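Local coordinates for putative mandelate racemase (Bordetella bronchiseptica, PDB 3OZY), which is of unknown function but belongs to the enolase superfamily and probably acts on a carboxylate substrate such as a sugar diacid with the help of magnesium, at residues G70-G75 and W85-H90; A113-K118 and G282-A287. All coordinates share one frame; numbering follows the deposited sequence.

Contact 1: residues G70-G75 and W85-H90. With MG (magnesium ion), chain D.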
ATOM      1  N   GLY A  70      -7.086  13.248   9.379  1.00 11.45           N
ATOM      2  CA  GLY A  70      -7.737  14.171  10.297  1.00 11.84           C
ATOM      3  C   GLY A  70      -8.371  15.405   9.669  1.00 10.56           C
ATOM      4  O   GLY A  70      -9.540  15.700   9.924  1.00 11.51           O
ATOM      5  N   PRO A  71      -7.610  16.134   8.839  1.00 11.09           N
ATOM      6  CA  PRO A  71      -8.158  17.354   8.234  1.00 11.34           C
ATOM      7  C   PRO A  71      -9.416  17.109   7.397  1.00 13.04           C
ATOM      8  O   PRO A  71     -10.218  18.029   7.246  1.00 14.20           O
ATOM      9  CB  PRO A  71      -7.004  17.854   7.363  1.00 12.04           C
ATOM     10  CG  PRO A  71      -5.785  17.378   8.104  1.00 12.20           C
ATOM     11  CD  PRO A  71      -6.164  16.001   8.592  1.00 10.96           C
ATOM     12  N   GLN A  72      -9.594  15.903   6.866  1.00 11.53           N
ATOM     13  CA  GLN A  72     -10.798  15.584   6.104  1.00 11.65           C
ATOM     14  C   GLN A  72     -12.013  15.375   6.997  1.00 12.03           C
ATOM     15  O   GLN A  72     -13.143  15.333   6.510  1.00 13.08           O
ATOM     16  CB  GLN A  72     -10.591  14.329   5.255  1.00 11.33           C
ATOM     17  CG  GLN A  72      -9.443  14.434   4.271  1.00 12.27           C
ATOM     18  CD  GLN A  72      -9.652  15.549   3.266  1.00 15.90           C
ATOM     19  OE1 GLN A  72     -10.745  15.713   2.712  1.00 17.60           O
ATOM     20  NE2 GLN A  72      -8.607  16.325   3.026  1.00 15.42           N
ATOM     21  N   LEU A  73     -11.781  15.234   8.297  1.00 10.42           N
ATOM     22  CA  LEU A  73     -12.852  14.944   9.239  1.00 11.04           C
ATOM     23  C   LEU A  73     -13.266  16.150  10.077  1.00 11.28           C
ATOM     24  O   LEU A  73     -14.400  16.215  10.526  1.00 11.09           O
ATOM     25  CB  LEU A  73     -12.452  13.801  10.179  1.00  9.92           C
ATOM     26  CG  LEU A  73     -12.908  12.389   9.791  1.00 13.67           C
ATOM     27  CD1 LEU A  73     -12.549  12.057   8.356  1.00 15.08           C
ATOM     28  CD2 LEU A  73     -12.335  11.347  10.749  1.00 14.82           C
ATOM     29  N   ILE A  74     -12.343  17.078  10.314  1.00 12.32           N
ATOM     30  CA  ILE A  74     -12.651  18.196  11.203  1.00 12.87           C
ATOM     31  C   ILE A  74     -13.828  18.997  10.660  1.00 11.02           C
ATOM     32  O   ILE A  74     -13.831  19.399   9.496  1.00 13.16           O
ATOM     33  CB  ILE A  74     -11.452  19.135  11.391  1.00 13.82           C
ATOM     34  CG1 ILE A  74     -10.211  18.346  11.811  1.00 14.40           C
ATOM     35  CG2 ILE A  74     -11.789  20.226  12.417  1.00 15.54           C
ATOM     36  CD1 ILE A  74     -10.419  17.482  13.030  1.00 14.98           C
ATOM     37  N   GLY A  75     -14.839  19.198  11.500  1.00 11.27           N
ATOM     38  CA  GLY A  75     -16.010  19.967  11.113  1.00 13.21           C
ATOM     39  C   GLY A  75     -17.135  19.120  10.549  1.00 15.49           C
ATOM     40  O   GLY A  75     -18.240  19.613  10.315  1.00 15.32           O
ATOM     41  N   TRP A  85     -15.778   7.602   5.005  1.00  7.75           N
ATOM     42  CA  TRP A  85     -14.844   6.587   4.514  1.00  8.03           C
ATOM     43  C   TRP A  85     -14.399   6.953   3.107  1.00  8.05           C
ATOM     44  O   TRP A  85     -13.209   6.971   2.785  1.00  7.83           O
ATOM     45  CB  TRP A  85     -15.493   5.196   4.508  1.00  9.19           C
ATOM     46  CG  TRP A  85     -14.471   4.098   4.378  1.00  8.24           C
ATOM     47  CD1 TRP A  85     -13.901   3.389   5.399  1.00  8.97           C
ATOM     48  CD2 TRP A  85     -13.863   3.619   3.166  1.00  8.20           C
ATOM     49  NE1 TRP A  85     -12.990   2.493   4.899  1.00  9.75           N
ATOM     50  CE2 TRP A  85     -12.948   2.610   3.533  1.00  8.38           C
ATOM     51  CE3 TRP A  85     -14.018   3.929   1.808  1.00  9.27           C
ATOM     52  CZ2 TRP A  85     -12.181   1.918   2.598  1.00  8.99           C
ATOM     53  CZ3 TRP A  85     -13.250   3.233   0.872  1.00  9.80           C
ATOM     54  CH2 TRP A  85     -12.344   2.241   1.277  1.00 10.16           C
ATOM     55  N   HIS A  86     -15.377   7.251   2.263  1.00  7.71           N
ATOM     56  CA  HIS A  86     -15.101   7.545   0.866  1.00  9.17           C
ATOM     57  C   HIS A  86     -14.456   8.906   0.659  1.00  8.27           C
ATOM     58  O   HIS A  86     -13.562   9.050  -0.182  1.00  9.54           O
ATOM     59  CB  HIS A  86     -16.365   7.316   0.041  1.00 11.47           C
ATOM     60  CG  HIS A  86     -16.769   5.879   0.030  1.00 11.16           C
ATOM     61  ND1 HIS A  86     -16.334   4.998  -0.933  1.00 15.12           N
ATOM     62  CD2 HIS A  86     -17.470   5.139   0.922  1.00 11.73           C
ATOM     63  CE1 HIS A  86     -16.795   3.791  -0.668  1.00 14.15           C
ATOM     64  NE2 HIS A  86     -17.481   3.846   0.457  1.00 15.12           N
ATOM     65  N   LYS A  87     -14.847   9.885   1.466  1.00  8.80           N
ATOM     66  CA  LYS A  87     -14.203  11.185   1.413  1.00  9.06           C
ATOM     67  C   LYS A  87     -12.701  11.021   1.661  1.00  8.37           C
ATOM     68  O   LYS A  87     -11.869  11.605   0.958  1.00  9.53           O
ATOM     69  CB  LYS A  87     -14.812  12.123   2.460  1.00  9.83           C
ATOM     70  CG  LYS A  87     -14.228  13.516   2.406  1.00 10.02           C
ATOM     71  CD  LYS A  87     -14.752  14.422   3.504  1.00 10.97           C
ATOM     72  CE  LYS A  87     -14.218  15.833   3.276  1.00 12.16           C
ATOM     73  NZ  LYS A  87     -14.435  16.735   4.439  1.00 13.96           N
ATOM     74  N   VAL A  88     -12.350  10.215   2.656  1.00  8.79           N
ATOM     75  CA  VAL A  88     -10.949  10.020   3.020  1.00  9.04           C
ATOM     76  C   VAL A  88     -10.189   9.180   1.987  1.00  7.31           C
ATOM     77  O   VAL A  88      -9.076   9.530   1.582  1.00  8.25           O
ATOM     78  CB  VAL A  88     -10.849   9.390   4.421  1.00  7.94           C
ATOM     79  CG1 VAL A  88      -9.437   8.881   4.707  1.00  9.19           C
ATOM     80  CG2 VAL A  88     -11.286  10.397   5.481  1.00  8.86           C
ATOM     81  N   PHE A  89     -10.798   8.084   1.545  1.00  7.64           N
ATOM     82  CA  PHE A  89     -10.131   7.189   0.597  1.00  8.29           C
ATOM     83  C   PHE A  89      -9.832   7.868  -0.738  1.00  8.03           C
ATOM     84  O   PHE A  89      -8.705   7.829  -1.233  1.00  8.58           O
ATOM     85  CB  PHE A  89     -10.976   5.924   0.385  1.00  9.62           C
ATOM     86  CG  PHE A  89     -10.373   4.929  -0.581  1.00  8.80           C
ATOM     87  CD1 PHE A  89      -9.465   3.970  -0.140  1.00  9.89           C
ATOM     88  CD2 PHE A  89     -10.758   4.920  -1.914  1.00  9.20           C
ATOM     89  CE1 PHE A  89      -8.919   3.047  -1.024  1.00  8.86           C
ATOM     90  CE2 PHE A  89     -10.214   4.003  -2.806  1.00  9.64           C
ATOM     91  CZ  PHE A  89      -9.298   3.058  -2.358  1.00 10.15           C
ATOM     92  N   HIS A  90     -10.854   8.485  -1.324  1.00  7.89           N
ATOM     93  CA  HIS A  90     -10.706   9.120  -2.632  1.00  9.34           C
ATOM     94  C   HIS A  90     -10.024  10.479  -2.544  1.00  9.30           C
ATOM     95  O   HIS A  90      -9.324  10.890  -3.474  1.00 10.07           O
ATOM     96  CB  HIS A  90     -12.065   9.257  -3.324  1.00 10.70           C
ATOM     97  CG  HIS A  90     -12.709   7.944  -3.618  1.00 10.65           C
ATOM     98  ND1 HIS A  90     -12.235   7.094  -4.594  1.00 13.54           N
ATOM     99  CD2 HIS A  90     -13.766   7.318  -3.052  1.00 13.41           C
ATOM    100  CE1 HIS A  90     -12.978   6.004  -4.623  1.00 16.85           C
ATOM    101  NE2 HIS A  90     -13.912   6.115  -3.698  1.00 16.77           N
TER
HETATM  102 MG    MG D 391     -15.807   5.119  -2.996  1.00 19.00          MG
HETATM  103  O   HOH W   1     -13.041  18.612   6.841  1.00 21.13           O
HETATM  104  O   HOH W   2     -17.566   6.602  -3.834  1.00 32.41           O
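Lys87 reaches across to segment 70-75, where its NZ gives a hydrogen bond to the backbone carbonyl of Gln72 (NZ to O 2.8 Å). The ammonium lies 27° out of the carbonyl plane. With CG anti to the backbone N (chi1 -177°) and every later torsion near 180°, the lysine spans the gap as a straight rod. Gln72 lies obliquely against it: bent at chi2, its side chain lays OE1 beside the methylenes, 3.5 Å from Lys87 CE. A salt bridge to Glu76 also holds NZ, and a water bound by the carbonyls of Pro71 and Ile74 makes a weak bond to it. These are the first two helices of the enolase-superfamily N-terminal domain, 58-73 and 81-97, consecutive in the chain and packed against each other. On the inner side Val88 turns its CG2 methyl to Leu73, and the two side chains meet at about a right angle, CD1 to CG2 3.6 Å; Val110 and Met107 of helix 102-122 extend this apolar patch. Away from the packed side, His86 ND1 (2.1 Å) and His90 NE2, one helical turn apart, bind a magnesium ion, which is distinct from the Asp201, Glu227 and Glu254 site.

Contact 2: residues A113-K118 and G282-A287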
ATOM      1  N   ALA A 113     -13.012   4.131  15.363  1.00  7.73           N
ATOM      2  CA  ALA A 113     -13.351   5.185  16.320  1.00  9.30           C
ATOM      3  C   ALA A 113     -14.708   5.820  15.998  1.00  8.91           C
ATOM      4  O   ALA A 113     -15.473   6.143  16.908  1.00  8.80           O
ATOM      5  CB  ALA A 113     -12.247   6.241  16.386  1.00  9.00           C
ATOM      6  N   LEU A 114     -15.015   5.992  14.712  1.00  7.59           N
ATOM      7  CA  LEU A 114     -16.309   6.551  14.334  1.00  8.18           C
ATOM      8  C   LEU A 114     -17.449   5.609  14.720  1.00  9.04           C
ATOM      9  O   LEU A 114     -18.504   6.055  15.151  1.00  9.50           O
ATOM     10  CB  LEU A 114     -16.355   6.874  12.842  1.00  8.98           C
ATOM     11  CG  LEU A 114     -15.435   8.013  12.399  1.00  7.79           C
ATOM     12  CD1 LEU A 114     -15.482   8.188  10.895  1.00 10.96           C
ATOM     13  CD2 LEU A 114     -15.821   9.320  13.097  1.00 12.33           C
ATOM     14  N   TRP A 115     -17.242   4.302  14.568  1.00  8.51           N
ATOM     15  CA  TRP A 115     -18.256   3.333  14.973  1.00  7.49           C
ATOM     16  C   TRP A 115     -18.414   3.301  16.496  1.00  8.55           C
ATOM     17  O   TRP A 115     -19.529   3.174  17.011  1.00  9.24           O
ATOM     18  CB  TRP A 115     -17.941   1.936  14.416  1.00  8.00           C
ATOM     19  CG  TRP A 115     -18.410   1.746  13.003  1.00  7.88           C
ATOM     20  CD1 TRP A 115     -17.665   1.843  11.852  1.00  7.80           C
ATOM     21  CD2 TRP A 115     -19.739   1.428  12.593  1.00  8.16           C
ATOM     22  NE1 TRP A 115     -18.459   1.603  10.750  1.00  8.51           N
ATOM     23  CE2 TRP A 115     -19.732   1.333  11.182  1.00  8.15           C
ATOM     24  CE3 TRP A 115     -20.935   1.200  13.281  1.00  9.06           C
ATOM     25  CZ2 TRP A 115     -20.882   1.028  10.450  1.00  9.90           C
ATOM     26  CZ3 TRP A 115     -22.073   0.900  12.553  1.00  8.75           C
ATOM     27  CH2 TRP A 115     -22.039   0.820  11.150  1.00  9.97           C
ATOM     28  N   ASP A 116     -17.304   3.406  17.215  1.00  8.87           N
ATOM     29  CA  ASP A 116     -17.356   3.466  18.669  1.00  9.72           C
ATOM     30  C   ASP A 116     -18.147   4.702  19.087  1.00  9.77           C
ATOM     31  O   ASP A 116     -19.023   4.634  19.946  1.00 10.09           O
ATOM     32  CB  ASP A 116     -15.933   3.479  19.245  1.00 10.78           C
ATOM     33  CG  ASP A 116     -15.910   3.509  20.760  1.00 10.03           C
ATOM     34  OD1 ASP A 116     -16.586   2.673  21.396  1.00 12.57           O
ATOM     35  OD2 ASP A 116     -15.198   4.366  21.318  1.00 11.12           O
ATOM     36  N   LEU A 117     -17.849   5.826  18.447  1.00  9.63           N
ATOM     37  CA  LEU A 117     -18.522   7.088  18.722  1.00  8.91           C
ATOM     38  C   LEU A 117     -20.020   6.950  18.468  1.00 10.31           C
ATOM     39  O   LEU A 117     -20.845   7.336  19.299  1.00 11.63           O
ATOM     40  CB  LEU A 117     -17.905   8.190  17.859  1.00 10.18           C
ATOM     41  CG  LEU A 117     -18.170   9.658  18.220  1.00  9.47           C
ATOM     42  CD1 LEU A 117     -17.138  10.542  17.541  1.00 13.56           C
ATOM     43  CD2 LEU A 117     -19.581  10.103  17.844  1.00 12.87           C
ATOM     44  N   LYS A 118     -20.371   6.364  17.323  1.00  8.53           N
ATOM     45  CA  LYS A 118     -21.775   6.154  16.982  1.00  9.26           C
ATOM     46  C   LYS A 118     -22.499   5.300  18.034  1.00 11.41           C
ATOM     47  O   LYS A 118     -23.597   5.651  18.492  1.00  9.72           O
ATOM     48  CB  LYS A 118     -21.893   5.523  15.585  1.00  8.84           C
ATOM     49  CG  LYS A 118     -23.324   5.247  15.138  1.00  9.13           C
ATOM     50  CD  LYS A 118     -23.352   4.731  13.689  1.00  8.63           C
ATOM     51  CE  LYS A 118     -23.112   5.843  12.663  1.00  9.20           C
ATOM     52  NZ  LYS A 118     -24.369   6.605  12.351  1.00  8.81           N
ATOM     53  N   GLY A 282      -9.426  -1.683   6.241  1.00  6.30           N
ATOM     54  CA  GLY A 282     -10.188  -0.494   5.894  1.00  6.59           C
ATOM     55  C   GLY A 282     -11.139  -0.002   6.973  1.00  9.26           C
ATOM     56  O   GLY A 282     -11.653   1.116   6.870  1.00 12.61           O
ATOM     57  N   GLY A 283     -11.394  -0.805   8.008  1.00  7.08           N
ATOM     58  CA  GLY A 283     -12.302  -0.387   9.069  1.00  8.30           C
ATOM     59  C   GLY A 283     -13.394  -1.404   9.315  1.00  6.98           C
ATOM     60  O   GLY A 283     -13.470  -2.415   8.618  1.00  8.28           O
ATOM     61  N   ILE A 284     -14.228  -1.156  10.320  1.00  7.35           N
ATOM     62  CA  ILE A 284     -15.465  -1.911  10.452  1.00  7.78           C
ATOM     63  C   ILE A 284     -16.299  -1.778   9.166  1.00  8.06           C
ATOM     64  O   ILE A 284     -16.844  -2.757   8.669  1.00  8.06           O
ATOM     65  CB  ILE A 284     -16.243  -1.433  11.692  1.00  7.72           C
ATOM     66  CG1 ILE A 284     -15.584  -2.012  12.952  1.00  9.31           C
ATOM     67  CG2 ILE A 284     -17.709  -1.819  11.592  1.00  9.78           C
ATOM     68  CD1 ILE A 284     -16.139  -1.454  14.273  1.00  9.07           C
ATOM     69  N   THR A 285     -16.366  -0.574   8.611  1.00  7.90           N
ATOM     70  CA  THR A 285     -17.127  -0.349   7.383  1.00  8.15           C
ATOM     71  C   THR A 285     -16.681  -1.295   6.263  1.00  8.96           C
ATOM     72  O   THR A 285     -17.501  -1.919   5.582  1.00  8.66           O
ATOM     73  CB  THR A 285     -16.983   1.110   6.937  1.00  7.93           C
ATOM     74  OG1 THR A 285     -17.396   1.962   8.013  1.00  8.71           O
ATOM     75  CG2 THR A 285     -17.828   1.398   5.696  1.00 10.52           C
ATOM     76  N   GLU A 286     -15.372  -1.423   6.099  1.00  6.46           N
ATOM     77  CA  GLU A 286     -14.834  -2.242   5.022  1.00  7.85           C
ATOM     78  C   GLU A 286     -14.910  -3.744   5.340  1.00  8.27           C
ATOM     79  O   GLU A 286     -15.238  -4.556   4.468  1.00  8.01           O
ATOM     80  CB  GLU A 286     -13.404  -1.806   4.698  1.00  9.49           C
ATOM     81  CG  GLU A 286     -12.839  -2.405   3.409  1.00  8.19           C
ATOM     82  CD  GLU A 286     -13.494  -1.864   2.145  1.00  9.26           C
ATOM     83  OE1 GLU A 286     -14.397  -1.001   2.224  1.00 10.01           O
ATOM     84  OE2 GLU A 286     -13.106  -2.326   1.053  1.00  9.56           O
ATOM     85  N   ALA A 287     -14.628  -4.124   6.583  1.00  7.24           N
ATOM     86  CA  ALA A 287     -14.734  -5.530   6.965  1.00  6.90           C
ATOM     87  C   ALA A 287     -16.157  -6.060   6.795  1.00  8.11           C
ATOM     88  O   ALA A 287     -16.346  -7.218   6.419  1.00  7.95           O
ATOM     89  CB  ALA A 287     -14.256  -5.740   8.402  1.00  8.59           C
TER
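Helix 102-122 meets the first turn of helix 284-296 with the CA atoms of Trp115 and Ile284 as the nearest pair, 7.5 Å apart, and Gly283 in the N-cap position. Nearly everything that passes between the two segments passes through one indole. Trp115 carries CG anti to its own carbonyl carbon (chi1 -83°), which swings the ring out toward the incoming helix and offers it a face and an edge at once. Ile284 takes the face: its CG2 methyl sits 3.6 Å from the centroid of the five-membered ring. It stands only 9° off the normal, a CH-pi contact. The CB of the same isoleucine approaches Trp115 CD1 at 3.6 Å, while its CD1 methyl reaches back to the tryptophan CB.

Thr285 takes the edge. Its OG1 lies almost in the indole plane and accepts the N-H of Trp115 NE1 over 3.0 Å. The bond is nearly linear, at 170°. That hydroxyl is also hydrogen-bonded to Asp111, one turn back along the tryptophan's helix, so a single threonine oxygen is tied twice to helix 102-122. The pairing belongs to the domain interface of the enolase fold, where the N-terminal alpha+beta domain rests against the C-terminal beta/alpha barrel: helix 102-122 is part of the former, and helix 284-296 follows barrel strand 273-274. A methyl over the face and a hydroxyl at the edge would limit how far the indole can turn. Ile81 of helix 81-97 and Ile126 and Leu129 of helix 126-129 touch the Trp115 side chain, Ile126 meeting Ile284 as well.

How the contacts relate
Along the chain contact 1 closes before contact 2 opens, and their centres lie 13 Å apart on the same side of the chain's centre. Contact 1 is local, joining consecutive helices within the N-terminal domain; contact 2 spans 164 residues to bring that domain onto the barrel. Helix 102-122, next in sequence after helix 81-97, links them, since it packs against contact 1 and supplies one side of contact 2. Trp85 makes a direct bridge: its NE1 lies 2.8 Å from Gly282 O, a probable hydrogen bond, and its ring packs near Thr285 and Glu286. Helix 81-97 thus has its own tie to the barrel through Trp85, beside that of helix 102-122 through Trp115.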